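PDB 3M8N: possible glutathione S-transferase from Rhodopseudomonas palustris, which is a member of the glutathione S-transferase superfamily and probably catalyses the conjugation of glutathione to electrophilic substrates. Local coordinates for residues A[94-99]-A[144-149]; A[105-110]-A[133-138]; A[150-155]-A[160-165]; A[190-193]-A[197-200]. All blocks are in the same frame, centred on the assembly; numbering follows the deposited sequence.

Overall arrangement
All four contacts lie in the helical C-terminal part of this glutathione S-transferase superfamily member. Interactions 1 and 2 join helix 87-117 to helix 129-146, with centres about 15 Å apart, and interaction 2 is nested in the chain loop that interaction 1 closes. Interaction 3 follows, its centre about 7 Å from that of interaction 1; its Phe153 touches Trp96 and His146. Interaction 4 comes last, its centre about 13 Å from that of interaction 3 and about 22 Å from that of interaction 2. Interactions 1 to 3 link helices 87-117, 129-146 and 160-169 and the loop between the last two; interaction 4 folds the chain back on helix 183-193 and, through Phe198, reaches helix 13-24.

Interaction 1 (A[94-99]-A[144-149])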
loop_
_atom_site.group_PDB
_atom_site.type_symbol
_atom_site.label_atom_id
_atom_site.label_comp_id
_atom_site.label_asym_id
_atom_site.label_seq_id
_atom_site.Cartn_x
_atom_site.Cartn_y
_atom_site.Cartn_z
ATOM N N LEU A 94 -7.343 -1.762 5.261
ATOM C CA LEU A 94 -6.513 -1.744 4.068
ATOM C C LEU A 94 -6.405 -0.373 3.505
ATOM O O LEU A 94 -5.360 0.010 3.067
ATOM C CB LEU A 94 -7.034 -2.736 2.983
ATOM C CG LEU A 94 -6.741 -4.223 3.248
ATOM C CD1 LEU A 94 -7.608 -5.115 2.432
ATOM C CD2 LEU A 94 -5.251 -4.645 3.184
ATOM N N GLN A 95 -7.511 0.372 3.518
ATOM C CA GLN A 95 -7.518 1.787 3.134
ATOM C C GLN A 95 -6.425 2.540 3.862
ATOM O O GLN A 95 -5.583 3.128 3.225
ATOM C CB GLN A 95 -8.846 2.416 3.415
ATOM C CG GLN A 95 -8.854 3.859 3.125
ATOM C CD GLN A 95 -10.019 4.606 3.724
ATOM O OE1 GLN A 95 -11.188 4.397 3.408
ATOM N NE2 GLN A 95 -9.688 5.568 4.530
ATOM N N TRP A 96 -6.386 2.447 5.186
ATOM C CA TRP A 96 -5.363 3.117 5.928
ATOM C C TRP A 96 -3.971 2.571 5.679
ATOM O O TRP A 96 -3.016 3.297 5.715
ATOM C CB TRP A 96 -5.715 3.129 7.404
ATOM C CG TRP A 96 -6.812 4.091 7.671
ATOM C CD1 TRP A 96 -8.102 3.799 7.945
ATOM C CD2 TRP A 96 -6.718 5.506 7.652
ATOM N NE1 TRP A 96 -8.826 4.941 8.097
ATOM C CE2 TRP A 96 -7.998 6.012 7.911
ATOM C CE3 TRP A 96 -5.671 6.412 7.427
ATOM C CZ2 TRP A 96 -8.271 7.392 7.944
ATOM C CZ3 TRP A 96 -5.953 7.795 7.458
ATOM C CH2 TRP A 96 -7.227 8.255 7.723
HETATM N N MSE A 97 -3.808 1.273 5.452
HETATM C CA MSE A 97 -2.507 0.750 5.028
HETATM C C MSE A 97 -2.050 1.165 3.635
HETATM O O MSE A 97 -0.855 1.326 3.410
HETATM C CB MSE A 97 -2.528 -0.768 5.075
HETATM C CG MSE A 97 -2.957 -1.260 6.366
HETATM SE SE MSE A 97 -2.901 -3.203 6.612
HETATM C CE MSE A 97 -1.121 -3.273 6.716
ATOM N N PHE A 98 -2.978 1.276 2.690
ATOM C CA PHE A 98 -2.644 1.854 1.406
ATOM C C PHE A 98 -2.272 3.314 1.544
ATOM O O PHE A 98 -1.332 3.737 0.916
ATOM C CB PHE A 98 -3.732 1.620 0.366
ATOM C CG PHE A 98 -3.704 0.222 -0.203
ATOM C CD1 PHE A 98 -2.602 -0.223 -0.897
ATOM C CD2 PHE A 98 -4.746 -0.676 0.031
ATOM C CE1 PHE A 98 -2.546 -1.530 -1.441
ATOM C CE2 PHE A 98 -4.675 -1.996 -0.444
ATOM C CZ PHE A 98 -3.566 -2.394 -1.216
ATOM N N PHE A 99 -2.957 4.041 2.428
ATOM C CA PHE A 99 -2.605 5.405 2.765
ATOM C C PHE A 99 -1.251 5.466 3.331
ATOM O O PHE A 99 -0.512 6.303 2.920
ATOM C CB PHE A 99 -3.607 5.991 3.728
ATOM C CG PHE A 99 -3.207 7.330 4.340
ATOM C CD1 PHE A 99 -3.545 8.518 3.740
ATOM C CD2 PHE A 99 -2.581 7.383 5.581
ATOM C CE1 PHE A 99 -3.205 9.729 4.360
ATOM C CE2 PHE A 99 -2.263 8.594 6.165
ATOM C CZ PHE A 99 -2.564 9.735 5.562
ATOM N N GLU A 144 -4.454 13.178 12.265
ATOM C CA GLU A 144 -5.002 14.009 13.329
ATOM C C GLU A 144 -6.485 14.182 13.152
ATOM O O GLU A 144 -7.255 13.939 14.071
ATOM C CB GLU A 144 -4.373 15.388 13.273
ATOM C CG GLU A 144 -4.736 16.239 14.438
ATOM C CD GLU A 144 -4.097 15.747 15.696
ATOM O OE1 GLU A 144 -3.254 14.861 15.614
ATOM O OE2 GLU A 144 -4.412 16.246 16.788
ATOM N N ASN A 145 -6.893 14.618 11.980
ATOM C CA ASN A 145 -8.297 14.891 11.802
ATOM C C ASN A 145 -9.204 13.680 12.075
ATOM O O ASN A 145 -10.333 13.817 12.602
ATOM C CB ASN A 145 -8.534 15.655 10.480
ATOM C CG ASN A 145 -9.841 15.252 9.749
ATOM O OD1 ASN A 145 -9.906 14.174 9.080
ATOM N ND2 ASN A 145 -10.864 16.133 9.805
ATOM N N HIS A 146 -8.688 12.489 11.758
ATOM C CA HIS A 146 -9.429 11.238 11.897
ATOM C C HIS A 146 -9.480 10.773 13.331
ATOM O O HIS A 146 -10.478 10.263 13.799
ATOM C CB HIS A 146 -8.772 10.155 11.016
ATOM C CG HIS A 146 -9.537 8.889 10.989
ATOM N ND1 HIS A 146 -9.125 7.757 11.655
ATOM C CD2 HIS A 146 -10.725 8.592 10.429
ATOM C CE1 HIS A 146 -10.027 6.813 11.508
ATOM N NE2 HIS A 146 -11.010 7.294 10.773
ATOM N N LEU A 147 -8.369 10.971 14.017
ATOM C CA LEU A 147 -8.189 10.561 15.352
ATOM C C LEU A 147 -8.920 11.485 16.307
ATOM O O LEU A 147 -8.881 11.282 17.520
ATOM C CB LEU A 147 -6.700 10.538 15.684
ATOM C CG LEU A 147 -5.971 9.329 15.097
ATOM C CD1 LEU A 147 -4.465 9.502 15.221
ATOM C CD2 LEU A 147 -6.426 8.021 15.749
ATOM N N LYS A 148 -9.585 12.496 15.759
ATOM C CA LYS A 148 -10.350 13.410 16.550
ATOM C C LYS A 148 -11.570 12.685 17.012
ATOM O O LYS A 148 -11.854 12.643 18.186
ATOM C CB LYS A 148 -10.692 14.674 15.767
ATOM C CG LYS A 148 -9.607 15.761 15.947
ATOM C CD LYS A 148 -9.648 16.810 14.842
ATOM C CE LYS A 148 -8.244 17.400 14.535
ATOM N NZ LYS A 148 -7.703 18.367 15.528
ATOM N N THR A 149 -12.301 12.071 16.111
ATOM C CA THR A 149 -13.421 11.328 16.590
ATOM C C THR A 149 -13.218 9.806 16.589
ATOM O O THR A 149 -14.201 9.082 16.589
ATOM C CB THR A 149 -14.623 11.669 15.769
ATOM O OG1 THR A 149 -14.343 11.331 14.424
ATOM C CG2 THR A 149 -14.900 13.164 15.833
#
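Trp96 and His146 make this contact between helix 87-117 and the last turn of helix 129-146. The tight part is one corner of the indole: Trp96 CZ2 sits over the centre of the imidazole, 3.6 Å from His146 CG. The six-membered ring and the imidazole have centroids 4.7 Å apart and planes inclined at 44°, so the pair is neither a stack nor an edge-to-face arrangement. His146 reaches across with CG anti to its backbone N (chi1 -174°), which presents the imidazole to the indole although the CA atoms of the two residues are 10.9 Å apart.

Around the indole the same helix adds support. Gln95 NE2 lies 3.7 Å above one face of the Trp96 ring, offset toward its rim, and Phe99 CE2 meets its edge in plane.

The looser side is that of the histidine: Trp96 is buried, whereas His146 keeps part of its surface open to solvent. Next to the pair run dimer contacts, Gln95 OE1 being hydrogen-bonded to Ala67 N of the second subunit and Asn145 packing on Pro51 of that subunit.

No hydrogen bond crosses between the two segments. Their cohesion therefore rests on dispersion and ring-to-ring contact, to which Phe153 of the following loop adds by packing its ring on both Trp96 and His146.

Interaction 2 (A[105-110]-A[133-138])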
loop_
_atom_site.group_PDB
_atom_site.type_symbol
_atom_site.label_atom_id
_atom_site.label_comp_id
_atom_site.label_asym_id
_atom_site.label_seq_id
_atom_site.Cartn_x
_atom_site.Cartn_y
_atom_site.Cartn_z
ATOM N N GLU A 105 5.365 6.269 4.093
ATOM C CA GLU A 105 6.573 5.665 3.620
ATOM C C GLU A 105 7.403 6.617 2.785
ATOM O O GLU A 105 8.528 6.849 3.127
ATOM C CB GLU A 105 6.236 4.427 2.799
ATOM C CG GLU A 105 7.382 3.899 1.858
ATOM C CD GLU A 105 8.089 2.675 2.434
ATOM O OE1 GLU A 105 7.415 1.909 3.127
ATOM O OE2 GLU A 105 9.295 2.467 2.196
ATOM N N PRO A 106 6.837 7.190 1.709
ATOM C CA PRO A 106 7.637 8.044 0.841
ATOM C C PRO A 106 8.127 9.386 1.428
ATOM O O PRO A 106 8.982 10.027 0.841
ATOM C CB PRO A 106 6.697 8.323 -0.322
ATOM C CG PRO A 106 5.630 7.321 -0.176
ATOM C CD PRO A 106 5.452 7.166 1.236
ATOM N N ASN A 107 7.605 9.785 2.562
ATOM C CA ASN A 107 7.904 11.061 3.104
ATOM C C ASN A 107 8.487 10.944 4.473
ATOM O O ASN A 107 9.637 11.321 4.700
ATOM C CB ASN A 107 6.623 11.869 3.137
ATOM C CG ASN A 107 6.092 12.147 1.765
ATOM O OD1 ASN A 107 4.960 11.808 1.450
ATOM N ND2 ASN A 107 6.899 12.762 0.941
ATOM N N ILE A 108 7.716 10.395 5.401
ATOM C CA ILE A 108 8.270 10.202 6.737
ATOM C C ILE A 108 9.266 9.101 6.743
ATOM O O ILE A 108 10.273 9.166 7.438
ATOM C CB ILE A 108 7.197 9.951 7.813
ATOM C CG1 ILE A 108 6.188 11.111 7.844
ATOM C CG2 ILE A 108 7.856 9.643 9.164
ATOM C CD1 ILE A 108 5.382 11.205 9.105
ATOM N N GLY A 109 9.012 8.085 5.941
ATOM C CA GLY A 109 9.979 6.994 5.817
ATOM C C GLY A 109 11.305 7.346 5.173
ATOM O O GLY A 109 12.354 6.887 5.632
ATOM N N SER A 110 11.263 8.123 4.083
ATOM C CA SER A 110 12.496 8.621 3.468
ATOM C C SER A 110 13.255 9.560 4.400
ATOM O O SER A 110 14.448 9.457 4.527
ATOM C CB SER A 110 12.255 9.311 2.122
ATOM O OG SER A 110 11.223 8.781 1.293
ATOM N N LEU A 133 8.803 16.936 4.466
ATOM C CA LEU A 133 8.153 17.665 5.528
ATOM C C LEU A 133 6.758 18.135 5.071
ATOM O O LEU A 133 5.731 17.871 5.718
ATOM C CB LEU A 133 9.044 18.828 6.006
ATOM C CG LEU A 133 10.286 18.485 6.846
ATOM C CD1 LEU A 133 10.802 19.692 7.636
ATOM C CD2 LEU A 133 10.048 17.384 7.841
ATOM N N GLU A 134 6.726 18.829 3.951
ATOM C CA GLU A 134 5.470 19.311 3.488
ATOM C C GLU A 134 4.440 18.132 3.385
ATOM O O GLU A 134 3.300 18.261 3.837
ATOM C CB GLU A 134 5.673 20.197 2.220
ATOM C CG GLU A 134 4.711 20.017 1.012
ATOM C CD GLU A 134 3.201 20.169 1.336
ATOM O OE1 GLU A 134 2.819 21.205 1.929
ATOM O OE2 GLU A 134 2.389 19.248 0.983
ATOM N N ARG A 135 4.843 16.996 2.813
ATOM C CA ARG A 135 3.880 15.944 2.474
ATOM C C ARG A 135 3.582 15.069 3.684
ATOM O O ARG A 135 2.476 14.597 3.831
ATOM C CB ARG A 135 4.371 15.065 1.314
ATOM C CG ARG A 135 4.706 15.758 0.029
ATOM C CD ARG A 135 3.609 15.511 -0.942
ATOM N NE ARG A 135 2.362 16.122 -0.460
ATOM C CZ ARG A 135 1.128 15.749 -0.822
ATOM N NH1 ARG A 135 0.951 14.730 -1.698
ATOM N NH2 ARG A 135 0.075 16.396 -0.289
ATOM N N GLY A 136 4.584 14.863 4.523
ATOM C CA GLY A 136 4.446 14.179 5.809
ATOM C C GLY A 136 3.515 14.897 6.774
ATOM O O GLY A 136 2.789 14.248 7.487
ATOM N N TYR A 137 3.514 16.239 6.777
ATOM C CA TYR A 137 2.658 16.974 7.664
ATOM C C TYR A 137 1.244 16.946 7.147
ATOM O O TYR A 137 0.311 16.949 7.922
ATOM C CB TYR A 137 3.127 18.427 7.788
ATOM C CG TYR A 137 4.200 18.681 8.831
ATOM C CD1 TYR A 137 3.987 18.374 10.162
ATOM C CD2 TYR A 137 5.419 19.231 8.469
ATOM C CE1 TYR A 137 4.976 18.600 11.125
ATOM C CE2 TYR A 137 6.428 19.480 9.423
ATOM C CZ TYR A 137 6.194 19.167 10.748
ATOM O OH TYR A 137 7.172 19.380 11.688
ATOM N N ALA A 138 1.069 16.936 5.836
ATOM C CA ALA A 138 -0.256 16.809 5.310
ATOM C C ALA A 138 -0.852 15.444 5.682
ATOM O O ALA A 138 -2.036 15.346 5.925
ATOM C CB ALA A 138 -0.235 16.996 3.842
#
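Arg135 lays the root of its side chain against the amide of Asn107. Its CB is 3.4 Å from Asn107 CG, and its CG runs on beside the amide end. From there the chain bends at chi2 and chi3 and turns away: NE forms a weak salt bridge with Glu134 OE2 at 3.4 Å on its own helix. The guanidinium and amide planes are 71° apart, so the two flat groups do not stack.

Beside this rim Gly136 gives the closest backbone approach, its CA lying 5.4 Å from that of Asn107. Asn107 CB stands 3.9 Å from Gly136 N, and Ile108 CG1 rests 4.1 Å from Gly136 CA. A CB on Gly136 would come tightly against Ile108 CG1, so the missing side chain allows the two axes to pass at 8.2 Å.

These axes cross at -112°. Helix 87-117 is kinked here, with a wider pi-type turn at 105-109, and Ser110 OG donates to Pro106 O from above the carbonyl plane. Trp132 of helix 129-146 covers Asn107, while Ile108 continues inward to Leu140 of that helix and Tyr168 of helix 160-169, joining three helices of the bundle.

Interaction 3 (A[150-155]-A[160-165]); sequences NDYFAA and IADIAL
Asp162 accepts the backbone N-H of Phe153 in the one hydrogen bond between 150-155 and 160-165. Phe153 N is 3.1 Å from Asp162 OD1, the N-H...O angle is a nearly straight 172°, and the donor arrives on the syn side, 19° out of the carboxylate plane. OD1 is also bonded to Trp188 NE1, while OD2 receives Thr159 N, just ahead of the helix. That last bond is one half of an N-capping box, consistent with the Thr-X-X-Asp signature at the start of this helix in glutathione S-transferases. Replacing Asp162 with a leucine would probably leave the N-H groups of Phe153, Thr159 and Trp188 without their buried acceptor and let the loop shift against the helix.

Contacts of carboxylate with ring atoms come next. Asp162 OD1 lies at the edge of the Phe153 ring, 3.5 Å from CD2. Tyr152 passes at about a right angle, its CD1 3.7 Å from Asp162 OD2.

The apolar component is a CH-pi contact. Leu165 CD1 stands over the centre of the Phe153 ring, 3.6 Å from the centroid and close to the normal. Phe153 CG points anti to its carbonyl carbon (chi1 -77°), which places this face against the leucine, while Phe153 CB rests 4.5 Å from Ala161 CB.

The loop thus folds back on the first turns of helix 160-169. Phe153 is set between that helix, Trp96 of helix 87-117, His146 of helix 129-146 and Trp188 of helix 183-193, whose ring it meets edge-to-face.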
loop_
_atom_site.group_PDB
_atom_site.type_symbol
_atom_site.label_atom_id
_atom_site.label_comp_id
_atom_site.label_asym_id
_atom_site.label_seq_id
_atom_site.Cartn_x
_atom_site.Cartn_y
_atom_site.Cartn_z
ATOM N N ASN A 150 -11.976 9.313 16.607
ATOM C CA ASN A 150 -11.713 7.886 16.567
ATOM C C ASN A 150 -10.513 7.566 17.411
ATOM O O ASN A 150 -9.548 8.299 17.421
ATOM C CB ASN A 150 -11.450 7.455 15.118
ATOM C CG ASN A 150 -12.687 7.530 14.249
ATOM O OD1 ASN A 150 -13.606 6.770 14.426
ATOM N ND2 ASN A 150 -12.705 8.432 13.299
ATOM N N ASP A 151 -10.546 6.457 18.132
ATOM C CA ASP A 151 -9.364 6.047 18.930
ATOM C C ASP A 151 -8.360 5.214 18.134
ATOM O O ASP A 151 -7.179 5.163 18.452
ATOM C CB ASP A 151 -9.779 5.227 20.176
ATOM C CG ASP A 151 -10.274 6.103 21.352
ATOM O OD1 ASP A 151 -10.396 7.323 21.170
ATOM O OD2 ASP A 151 -10.542 5.553 22.444
ATOM N N TYR A 152 -8.880 4.531 17.123
ATOM C CA TYR A 152 -8.093 3.672 16.221
ATOM C C TYR A 152 -8.489 3.907 14.806
ATOM O O TYR A 152 -9.609 4.371 14.539
ATOM C CB TYR A 152 -8.323 2.197 16.545
ATOM C CG TYR A 152 -7.877 1.785 17.927
ATOM C CD1 TYR A 152 -6.550 1.489 18.186
ATOM C CD2 TYR A 152 -8.804 1.729 18.988
ATOM C CE1 TYR A 152 -6.155 1.129 19.451
ATOM C CE2 TYR A 152 -8.424 1.371 20.256
ATOM C CZ TYR A 152 -7.112 1.071 20.488
ATOM O OH TYR A 152 -6.739 0.676 21.767
ATOM N N PHE A 153 -7.599 3.544 13.887
ATOM C CA PHE A 153 -7.860 3.883 12.488
ATOM C C PHE A 153 -9.010 3.134 11.845
ATOM O O PHE A 153 -9.734 3.706 11.064
ATOM C CB PHE A 153 -6.586 3.875 11.633
ATOM C CG PHE A 153 -5.747 5.083 11.838
ATOM C CD1 PHE A 153 -6.004 6.246 11.128
ATOM C CD2 PHE A 153 -4.762 5.095 12.779
ATOM C CE1 PHE A 153 -5.280 7.379 11.360
ATOM C CE2 PHE A 153 -4.057 6.195 13.000
ATOM C CZ PHE A 153 -4.303 7.343 12.302
ATOM N N ALA A 154 -9.227 1.875 12.182
ATOM C CA ALA A 154 -10.327 1.140 11.547
ATOM C C ALA A 154 -11.100 0.357 12.573
ATOM O O ALA A 154 -10.478 -0.166 13.500
ATOM C CB ALA A 154 -9.747 0.162 10.448
ATOM N N ALA A 155 -12.431 0.241 12.392
ATOM C CA ALA A 155 -13.244 -0.746 13.115
ATOM C C ALA A 155 -13.347 -0.546 14.652
ATOM O O ALA A 155 -13.705 -1.471 15.403
ATOM C CB ALA A 155 -12.705 -2.158 12.833
ATOM N N ILE A 160 -4.254 -4.173 12.160
ATOM C CA ILE A 160 -2.971 -4.026 11.478
ATOM C C ILE A 160 -2.769 -2.656 10.840
ATOM O O ILE A 160 -1.656 -2.261 10.611
ATOM C CB ILE A 160 -2.683 -5.179 10.397
ATOM C CG1 ILE A 160 -3.919 -5.431 9.566
ATOM C CG2 ILE A 160 -2.167 -6.387 11.045
ATOM C CD1 ILE A 160 -3.610 -6.095 8.233
ATOM N N ALA A 161 -3.835 -1.930 10.552
ATOM C CA ALA A 161 -3.728 -0.544 10.099
ATOM C C ALA A 161 -3.005 0.347 11.073
ATOM O O ALA A 161 -2.254 1.181 10.629
ATOM C CB ALA A 161 -5.057 0.062 9.815
ATOM N N ASP A 162 -3.257 0.183 12.398
ATOM C CA ASP A 162 -2.599 0.964 13.475
ATOM C C ASP A 162 -1.135 0.620 13.539
ATOM O O ASP A 162 -0.291 1.495 13.616
ATOM C CB ASP A 162 -3.252 0.666 14.812
ATOM C CG ASP A 162 -4.676 1.069 14.849
ATOM O OD1 ASP A 162 -4.978 2.254 14.872
ATOM O OD2 ASP A 162 -5.532 0.202 14.831
ATOM N N ILE A 163 -0.846 -0.669 13.491
ATOM C CA ILE A 163 0.518 -1.178 13.471
ATOM C C ILE A 163 1.255 -0.669 12.259
ATOM O O ILE A 163 2.409 -0.318 12.368
ATOM C CB ILE A 163 0.540 -2.740 13.492
ATOM C CG1 ILE A 163 -0.151 -3.252 14.753
ATOM C CG2 ILE A 163 1.939 -3.308 13.349
ATOM C CD1 ILE A 163 -0.488 -4.631 14.633
ATOM N N ALA A 164 0.634 -0.695 11.085
ATOM C CA ALA A 164 1.302 -0.182 9.898
ATOM C C ALA A 164 1.650 1.302 9.995
ATOM O O ALA A 164 2.762 1.700 9.751
ATOM C CB ALA A 164 0.470 -0.455 8.675
ATOM N N LEU A 165 0.692 2.109 10.417
ATOM C CA LEU A 165 0.897 3.542 10.613
ATOM C C LEU A 165 1.871 3.836 11.744
ATOM O O LEU A 165 2.682 4.750 11.665
ATOM C CB LEU A 165 -0.446 4.224 10.863
ATOM C CG LEU A 165 -1.311 4.245 9.614
ATOM C CD1 LEU A 165 -2.761 4.531 9.887
ATOM C CD2 LEU A 165 -0.755 5.232 8.669
#

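Interaction 4 (A[190-193]-A[197-200])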
loop_
_atom_site.group_PDB
_atom_site.type_symbol
_atom_site.label_atom_id
_atom_site.label_comp_id
_atom_site.label_asym_id
_atom_site.label_seq_id
_atom_site.Cartn_x
_atom_site.Cartn_y
_atom_site.Cartn_z
ATOM N N ARG A 190 0.572 6.552 22.041
ATOM C CA ARG A 190 0.610 6.017 23.403
ATOM C C ARG A 190 -0.363 4.893 23.537
ATOM O O ARG A 190 -0.060 3.947 24.199
ATOM C CB ARG A 190 0.378 7.093 24.501
ATOM C CG ARG A 190 1.629 8.033 24.758
ATOM C CD ARG A 190 1.503 9.141 25.914
ATOM N NE ARG A 190 0.392 10.076 25.656
ATOM C CZ ARG A 190 0.478 11.260 25.024
ATOM N NH1 ARG A 190 1.651 11.740 24.594
ATOM N NH2 ARG A 190 -0.624 11.959 24.819
ATOM N N ARG A 191 -1.529 4.960 22.902
ATOM C CA ARG A 191 -2.493 3.868 22.996
ATOM C C ARG A 191 -1.935 2.574 22.411
ATOM O O ARG A 191 -2.047 1.492 22.993
ATOM C CB ARG A 191 -3.703 4.310 22.240
ATOM C CG ARG A 191 -4.933 3.632 22.564
ATOM C CD ARG A 191 -6.094 4.251 21.762
ATOM N NE ARG A 191 -6.450 5.560 22.270
ATOM C CZ ARG A 191 -6.350 6.735 21.646
ATOM N NH1 ARG A 191 -5.937 6.861 20.403
ATOM N NH2 ARG A 191 -6.688 7.833 22.315
ATOM N N VAL A 192 -1.279 2.691 21.280
ATOM C CA VAL A 192 -0.565 1.592 20.667
ATOM C C VAL A 192 0.542 1.032 21.519
ATOM O O VAL A 192 0.647 -0.156 21.709
ATOM C CB VAL A 192 -0.021 1.964 19.249
ATOM C CG1 VAL A 192 0.796 0.836 18.709
ATOM C CG2 VAL A 192 -1.165 2.220 18.351
ATOM N N GLU A 193 1.389 1.891 22.031
ATOM C CA GLU A 193 2.381 1.465 23.010
ATOM C C GLU A 193 1.863 0.788 24.292
ATOM O O GLU A 193 2.625 0.147 24.916
ATOM C CB GLU A 193 3.345 2.603 23.327
ATOM C CG GLU A 193 3.908 3.201 22.114
ATOM C CD GLU A 193 4.310 4.595 22.264
ATOM O OE1 GLU A 193 4.106 5.205 23.325
ATOM O OE2 GLU A 193 4.853 5.120 21.298
ATOM N N GLY A 197 1.944 -6.744 25.056
ATOM C CA GLY A 197 2.838 -7.365 24.123
ATOM C C GLY A 197 3.534 -6.425 23.194
ATOM O O GLY A 197 4.207 -6.880 22.300
ATOM N N PHE A 198 3.399 -5.122 23.397
ATOM C CA PHE A 198 4.029 -4.156 22.569
ATOM C C PHE A 198 5.520 -4.310 22.744
ATOM O O PHE A 198 5.982 -4.634 23.844
ATOM C CB PHE A 198 3.572 -2.747 22.927
ATOM C CG PHE A 198 4.313 -1.652 22.177
ATOM C CD1 PHE A 198 3.868 -1.190 20.946
ATOM C CD2 PHE A 198 5.474 -1.113 22.673
ATOM C CE1 PHE A 198 4.558 -0.197 20.259
ATOM C CE2 PHE A 198 6.136 -0.126 21.989
ATOM C CZ PHE A 198 5.666 0.339 20.775
ATOM N N ILE A 199 6.260 -4.138 21.631
ATOM C CA ILE A 199 7.740 -4.059 21.601
ATOM C C ILE A 199 8.212 -2.820 20.867
ATOM O O ILE A 199 7.542 -2.301 19.994
ATOM C CB ILE A 199 8.386 -5.271 21.026
ATOM C CG1 ILE A 199 7.898 -5.515 19.586
ATOM C CG2 ILE A 199 8.138 -6.451 21.956
ATOM C CD1 ILE A 199 8.751 -6.395 18.750
ATOM N N THR A 200 9.375 -2.318 21.255
ATOM C CA THR A 200 9.909 -1.146 20.621
ATOM C C THR A 200 10.742 -1.602 19.439
ATOM O O THR A 200 11.003 -2.772 19.300
ATOM C CB THR A 200 10.810 -0.392 21.553
ATOM O OG1 THR A 200 11.910 -1.224 21.872
ATOM C CG2 THR A 200 10.076 -0.004 22.802
#
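Phe198 covers the end of helix 183-193 with one face of its ring, and Glu193 lies beneath that face. The principal interaction is CH-pi: Glu193 CA is 3.7 Å from the ring centroid and 12° off the normal. The two side chains run side by side in the same direction, so Glu193 CG also reaches the ring, 3.6 Å from Phe198 CZ. Phe198 holds its CG anti to the backbone N (chi1 174°), which turns the ring back over the helix end.

Apolar contact is lighter: Val192 CG1 comes within 4.2 Å of Phe198 CE1, the two side chains crossing at about a right angle.

Two carbonyl oxygens touch the ring without bonding to it. Val192 O, which takes a hydrogen bond from Thr195 OG1, approaches Phe198 CD1 obliquely at 3.5 Å, and Glu193 O lies 3.7 Å from Phe198 CG. The Glu193 carboxylate lies beyond the ring, bonded through OE2 to Tyr166 OH.

Tyr166 of helix 160-169 and Tyr16 and Leu20 of helix 13-24 also pack on Phe198. An alanine in place of Phe198 is likely to open a gap above Glu193 and deprive Tyr16 and Leu20 of the ring they pack on.

With no hydrogen bond between the two segments, the chain is held back on its own helix by dispersion, and the acidic side chain contributes its aliphatic part to the aromatic face while Tyr166 takes up its charged end.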